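Local coordinates for quinoline 2-oxidoreductase large subunit (Pseudomonas putida, PDB 1T3Q), which probably hydroxylates quinoline at C2 as the molybdenum-bearing large subunit of a xanthine dehydrogenase-family enzyme, holding a molybdopterin cytosine dinucleotide cofactor, at residues L9-R21 with D665-G677. Residues are numbered along the deposited sequence; the frame is centred on the assembly and turned at random.
Sequences LKKKSIGTSVLRR and DCGTMINPMIVEG. With MCN (pterin cytosine dinucleotide), chain N.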
loop_
_atom_site.group_PDB
_atom_site.type_symbol
_atom_site.label_atom_id
_atom_site.label_comp_id
_atom_site.label_asym_id
_atom_site.label_seq_id
_atom_site.Cartn_x
_atom_site.Cartn_y
_atom_site.Cartn_z
ATOM N N LEU B 9 34.963 -0.692 11.332
ATOM C CA LEU B 9 33.936 -0.350 12.305
ATOM C C LEU B 9 34.338 -0.800 13.698
ATOM O O LEU B 9 35.121 -1.733 13.860
ATOM C CB LEU B 9 32.596 -1.004 11.920
ATOM C CG LEU B 9 32.495 -2.537 11.866
ATOM C CD1 LEU B 9 32.338 -3.108 13.271
ATOM C CD2 LEU B 9 31.292 -2.945 11.019
ATOM N N LYS B 10 33.812 -0.118 14.705
ATOM C CA LYS B 10 34.085 -0.498 16.079
ATOM C C LYS B 10 32.833 -1.215 16.560
ATOM O O LYS B 10 31.736 -0.653 16.521
ATOM C CB LYS B 10 34.349 0.728 16.957
ATOM C CG LYS B 10 34.635 0.353 18.404
ATOM C CD LYS B 10 35.017 1.548 19.255
ATOM C CE LYS B 10 35.388 1.089 20.661
ATOM N NZ LYS B 10 35.805 2.221 21.535
ATOM N N LYS B 11 32.990 -2.456 17.005
ATOM C CA LYS B 11 31.851 -3.227 17.478
ATOM C C LYS B 11 31.303 -2.686 18.796
ATOM O O LYS B 11 32.056 -2.400 19.729
ATOM C CB LYS B 11 32.244 -4.695 17.645
ATOM C CG LYS B 11 32.647 -5.372 16.351
ATOM C CD LYS B 11 33.014 -6.833 16.565
ATOM C CE LYS B 11 34.294 -6.979 17.369
ATOM N NZ LYS B 11 34.695 -8.411 17.501
ATOM N N LYS B 12 29.986 -2.528 18.853
ATOM C CA LYS B 12 29.306 -2.050 20.048
ATOM C C LYS B 12 28.001 -2.830 20.126
ATOM O O LYS B 12 27.805 -3.621 21.046
ATOM C CB LYS B 12 29.025 -0.549 19.956
ATOM N N SER B 13 27.118 -2.617 19.152
ATOM C CA SER B 13 25.847 -3.341 19.104
ATOM C C SER B 13 26.146 -4.756 18.612
ATOM O O SER B 13 25.625 -5.739 19.139
ATOM C CB SER B 13 24.866 -2.649 18.152
ATOM O OG SER B 13 23.621 -3.327 18.125
ATOM N N ILE B 14 26.993 -4.851 17.591
ATOM C CA ILE B 14 27.391 -6.143 17.051
ATOM C C ILE B 14 28.014 -6.967 18.174
ATOM O O ILE B 14 28.909 -6.491 18.884
ATOM C CB ILE B 14 28.435 -5.978 15.914
ATOM C CG1 ILE B 14 27.782 -5.316 14.699
ATOM C CG2 ILE B 14 29.019 -7.336 15.539
ATOM C CD1 ILE B 14 28.760 -4.971 13.579
ATOM N N GLY B 15 27.539 -8.201 18.328
ATOM C CA GLY B 15 28.049 -9.078 19.367
ATOM C C GLY B 15 27.104 -9.193 20.550
ATOM O O GLY B 15 27.311 -10.018 21.439
ATOM N N THR B 16 26.066 -8.364 20.567
ATOM C CA THR B 16 25.097 -8.391 21.656
ATOM C C THR B 16 23.769 -8.976 21.189
ATOM O O THR B 16 23.365 -8.791 20.035
ATOM C CB THR B 16 24.861 -6.977 22.231
ATOM O OG1 THR B 16 24.199 -6.155 21.263
ATOM C CG2 THR B 16 26.195 -6.339 22.607
ATOM N N SER B 17 23.100 -9.693 22.087
ATOM C CA SER B 17 21.826 -10.327 21.764
ATOM C C SER B 17 20.630 -9.393 21.898
ATOM O O SER B 17 19.791 -9.562 22.781
ATOM C CB SER B 17 21.630 -11.567 22.635
ATOM O OG SER B 17 22.578 -12.563 22.303
ATOM N N VAL B 18 20.555 -8.414 21.004
ATOM C CA VAL B 18 19.456 -7.457 20.985
ATOM C C VAL B 18 18.150 -8.206 20.691
ATOM O O VAL B 18 18.116 -9.084 19.823
ATOM C CB VAL B 18 19.693 -6.380 19.886
ATOM C CG1 VAL B 18 18.451 -5.526 19.689
ATOM C CG2 VAL B 18 20.882 -5.511 20.266
ATOM N N LEU B 19 17.089 -7.881 21.427
ATOM C CA LEU B 19 15.799 -8.528 21.208
ATOM C C LEU B 19 15.270 -8.120 19.836
ATOM O O LEU B 19 15.419 -6.971 19.422
ATOM C CB LEU B 19 14.804 -8.133 22.305
ATOM C CG LEU B 19 15.214 -8.592 23.711
ATOM C CD1 LEU B 19 14.118 -8.246 24.707
ATOM C CD2 LEU B 19 15.474 -10.097 23.709
ATOM N N ARG B 20 14.645 -9.062 19.138
ATOM C CA ARG B 20 14.143 -8.796 17.793
ATOM C C ARG B 20 13.017 -7.778 17.712
ATOM O O ARG B 20 11.993 -7.907 18.375
ATOM C CB ARG B 20 13.705 -10.106 17.131
ATOM C CG ARG B 20 14.768 -11.197 17.161
ATOM C CD ARG B 20 14.541 -12.205 16.045
ATOM N NE ARG B 20 13.117 -12.485 15.876
ATOM C CZ ARG B 20 12.594 -13.079 14.811
ATOM N NH1 ARG B 20 11.284 -13.282 14.742
ATOM N NH2 ARG B 20 13.384 -13.468 13.817
ATOM N N ARG B 21 13.197 -6.765 16.872
ATOM C CA ARG B 21 12.169 -5.752 16.724
ATOM C C ARG B 21 10.939 -6.279 15.983
ATOM O O ARG B 21 9.840 -5.754 16.153
ATOM C CB ARG B 21 12.739 -4.513 16.019
ATOM C CG ARG B 21 13.506 -4.791 14.745
ATOM C CD ARG B 21 14.213 -3.530 14.247
ATOM N NE ARG B 21 15.187 -3.016 15.213
ATOM C CZ ARG B 21 15.952 -1.946 15.005
ATOM N NH1 ARG B 21 16.808 -1.545 15.936
ATOM N NH2 ARG B 21 15.865 -1.276 13.864
ATOM N N ASP B 665 31.565 -21.707 14.551
ATOM C CA ASP B 665 32.487 -20.598 14.369
ATOM C C ASP B 665 32.066 -19.881 13.098
ATOM O O ASP B 665 32.420 -20.301 11.993
ATOM C CB ASP B 665 33.939 -21.077 14.226
ATOM C CG ASP B 665 34.946 -19.922 14.243
ATOM O OD1 ASP B 665 34.607 -18.807 13.797
ATOM O OD2 ASP B 665 36.092 -20.131 14.691
ATOM N N CYS B 666 31.286 -18.818 13.263
ATOM C CA CYS B 666 30.828 -18.012 12.137
ATOM C C CYS B 666 31.509 -16.659 12.257
ATOM O O CYS B 666 30.918 -15.615 11.978
ATOM C CB CYS B 666 29.301 -17.845 12.170
ATOM S SG CYS B 666 28.627 -17.148 13.706
ATOM N N GLY B 667 32.770 -16.684 12.676
ATOM C CA GLY B 667 33.496 -15.447 12.846
ATOM C C GLY B 667 32.783 -14.641 13.913
ATOM O O GLY B 667 32.287 -15.203 14.889
ATOM N N THR B 668 32.717 -13.332 13.723
ATOM C CA THR B 668 32.055 -12.453 14.678
ATOM C C THR B 668 30.538 -12.619 14.611
ATOM O O THR B 668 29.940 -12.430 13.557
ATOM C CB THR B 668 32.393 -10.974 14.388
ATOM O OG1 THR B 668 33.801 -10.767 14.555
ATOM C CG2 THR B 668 31.629 -10.046 15.330
ATOM N N MET B 669 29.922 -12.980 15.733
ATOM C CA MET B 669 28.467 -13.125 15.782
ATOM C C MET B 669 27.844 -11.745 15.955
ATOM O O MET B 669 28.260 -10.979 16.826
ATOM C CB MET B 669 28.035 -13.992 16.965
ATOM C CG MET B 669 28.448 -15.445 16.904
ATOM S SD MET B 669 27.751 -16.351 18.303
ATOM C CE MET B 669 28.909 -15.924 19.591
ATOM N N ILE B 670 26.846 -11.427 15.137
ATOM C CA ILE B 670 26.170 -10.140 15.246
ATOM C C ILE B 670 25.228 -10.196 16.446
ATOM O O ILE B 670 25.203 -9.293 17.282
ATOM C CB ILE B 670 25.319 -9.841 13.996
ATOM C CG1 ILE B 670 26.203 -9.829 12.746
ATOM C CG2 ILE B 670 24.601 -8.501 14.152
ATOM C CD1 ILE B 670 25.397 -9.770 11.455
ATOM N N ASN B 671 24.471 -11.286 16.527
ATOM C CA ASN B 671 23.488 -11.481 17.581
ATOM C C ASN B 671 23.537 -12.948 18.005
ATOM O O ASN B 671 22.916 -13.807 17.377
ATOM C CB ASN B 671 22.101 -11.115 17.030
ATOM C CG ASN B 671 21.048 -11.005 18.109
ATOM O OD1 ASN B 671 20.802 -11.957 18.843
ATOM N ND2 ASN B 671 20.412 -9.836 18.204
ATOM N N PRO B 672 24.294 -13.256 19.074
ATOM C CA PRO B 672 24.422 -14.630 19.569
ATOM C C PRO B 672 23.085 -15.349 19.743
ATOM O O PRO B 672 22.963 -16.523 19.409
ATOM C CB PRO B 672 25.179 -14.452 20.883
ATOM C CG PRO B 672 26.053 -13.263 20.594
ATOM C CD PRO B 672 25.088 -12.326 19.899
ATOM N N MET B 673 22.091 -14.647 20.275
ATOM C CA MET B 673 20.767 -15.230 20.473
ATOM C C MET B 673 20.192 -15.726 19.137
ATOM O O MET B 673 19.714 -16.857 19.026
ATOM C CB MET B 673 19.825 -14.185 21.067
ATOM C CG MET B 673 18.411 -14.693 21.316
ATOM S SD MET B 673 17.322 -13.389 21.939
ATOM C CE MET B 673 17.025 -12.472 20.402
ATOM N N ILE B 674 20.237 -14.868 18.130
ATOM C CA ILE B 674 19.714 -15.217 16.812
ATOM C C ILE B 674 20.513 -16.352 16.183
ATOM O O ILE B 674 19.941 -17.252 15.571
ATOM C CB ILE B 674 19.686 -13.968 15.899
ATOM C CG1 ILE B 674 18.510 -13.076 16.319
ATOM C CG2 ILE B 674 19.544 -14.373 14.424
ATOM C CD1 ILE B 674 18.478 -11.722 15.659
ATOM N N VAL B 675 21.835 -16.324 16.348
ATOM C CA VAL B 675 22.680 -17.379 15.798
ATOM C C VAL B 675 22.318 -18.728 16.417
ATOM O O VAL B 675 22.250 -19.739 15.717
ATOM C CB VAL B 675 24.187 -17.091 16.054
ATOM C CG1 VAL B 675 25.025 -18.300 15.681
ATOM C CG2 VAL B 675 24.623 -15.876 15.254
ATOM N N GLU B 676 22.080 -18.761 17.728
ATOM C CA GLU B 676 21.738 -20.029 18.353
ATOM C C GLU B 676 20.371 -20.496 17.882
ATOM O O GLU B 676 20.135 -21.693 17.767
ATOM C CB GLU B 676 21.790 -19.933 19.884
ATOM C CG GLU B 676 23.220 -19.788 20.413
ATOM C CD GLU B 676 23.371 -20.200 21.868
ATOM O OE1 GLU B 676 22.353 -20.536 22.512
ATOM O OE2 GLU B 676 24.518 -20.191 22.367
ATOM N N GLY B 677 19.483 -19.551 17.596
ATOM C CA GLY B 677 18.169 -19.920 17.099
ATOM C C GLY B 677 18.336 -20.614 15.752
ATOM O O GLY B 677 17.669 -21.602 15.464
HETATM N N1 MCN N . 23.892 -14.074 12.007
HETATM C C2 MCN N . 24.539 -13.322 13.042
HETATM N N3 MCN N . 25.922 -13.367 12.967
HETATM C C4 MCN N . 26.682 -14.051 12.024
HETATM C C5 MCN N . 25.966 -14.814 10.995
HETATM C C6 MCN N . 24.591 -14.820 10.987
HETATM O O2 MCN N . 23.896 -12.746 13.892
HETATM N N4 MCN N . 27.998 -14.017 12.046
HETATM C "C1'" MCN N . 22.319 -14.014 12.033
HETATM C C2D MCN N . 21.753 -12.934 11.003
HETATM O "O2'" MCN N . 20.530 -12.320 11.544
HETATM C "C3'" MCN N . 21.554 -13.736 9.734
HETATM C C4D MCN N . 21.081 -15.090 10.207
HETATM O O4D MCN N . 21.673 -15.243 11.593
HETATM O "O3'" MCN N . 20.552 -13.078 8.883
HETATM C "C5'" MCN N . 21.346 -16.274 9.233
HETATM O "O5'" MCN N . 22.713 -16.199 8.912
HETATM P PA MCN N . 23.293 -16.110 7.447
HETATM O O1A MCN N . 23.843 -14.725 7.302
HETATM O O2A MCN N . 24.182 -17.336 7.325
HETATM O O3A MCN N . 22.203 -16.408 6.275
HETATM P PB MCN N . 21.021 -15.506 5.682
HETATM O O1B MCN N . 21.332 -15.275 4.240
HETATM O O2B MCN N . 20.771 -14.300 6.540
HETATM O O3B MCN N . 19.729 -16.445 5.831
HETATM C C10 MCN N . 19.451 -17.444 4.882
HETATM C "C9'" MCN N . 19.794 -18.739 5.543
HETATM C "C8'" MCN N . 19.400 -19.823 4.512
HETATM S "S8'" MCN N . 20.301 -19.771 2.969
HETATM C "C7'" MCN N . 18.489 -20.783 4.688
HETATM S "S7'" MCN N . 18.035 -22.014 3.476
HETATM C "C6'" MCN N . 17.692 -20.794 6.036
HETATM C C7 MCN N . 18.497 -20.161 7.139
HETATM O "O9'" MCN N . 18.938 -18.863 6.773
HETATM N "N5'" MCN N . 16.333 -20.196 5.706
HETATM C C4A MCN N . 15.699 -19.817 6.955
HETATM N "N8'" MCN N . 17.669 -20.034 8.386
HETATM C C4B MCN N . 16.274 -19.775 8.238
HETATM N "N1'" MCN N . 15.616 -19.395 9.435
HETATM C "C2'" MCN N . 14.315 -19.052 9.285
HETATM N "N2'" MCN N . 13.640 -18.696 10.398
HETATM N "N3'" MCN N . 13.674 -19.033 8.063
HETATM C "C4'" MCN N . 14.281 -19.391 6.801
HETATM O "O4'" MCN N . 13.649 -19.347 5.774
#
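Gly15 N, in the type II beta turn Ser13-Thr16, donates to Ile670 O at 2.8 Å, tying the irregular N-terminal segment 9-21 to the loop that precedes helix 672-692. The neighbouring Asn671 is the N-cap of that helix and illustrates how one amide can cap a helix and bridge to another segment. With CG anti to the backbone N (chi1 -168°), its OD1 turns back to accept from Ile674 N, which sits above the plane of the side-chain carbonyl, while ND2 donates to Val18 O at 2.9 Å, on a lone pair of the Val18 carbonyl, whose oxygen lies close to the amide plane of Asn671. The two bonds together fix the rotation of the amide. Met673 N, in the first turn of the helix, donates to Ser17 OG (2.9 Å); Pro672 CD lies against the same hydroxyl oxygen. The loop also reads the cytosine of the cofactor: Thr668 O accepts from MCN N4, and Asn671 N donates to MCN O2. Ile670 faces both ways, its N-H running almost straight to MCN N3 (178°) and its O taken by Gly15, with segment 9-21 packed behind the loop. Farther along, Arg20, salt-bridged to Asp23 and bonded through NH1 to Gln106 O of the small subunit, lays its aliphatic chain obliquely over Ile674, with Arg20 CD 4.0 Å from Ile674 CD1. At the other end Lys11 and Thr668 meet tip to tip, Lys11 CD 3.7 Å from Thr668 CG2.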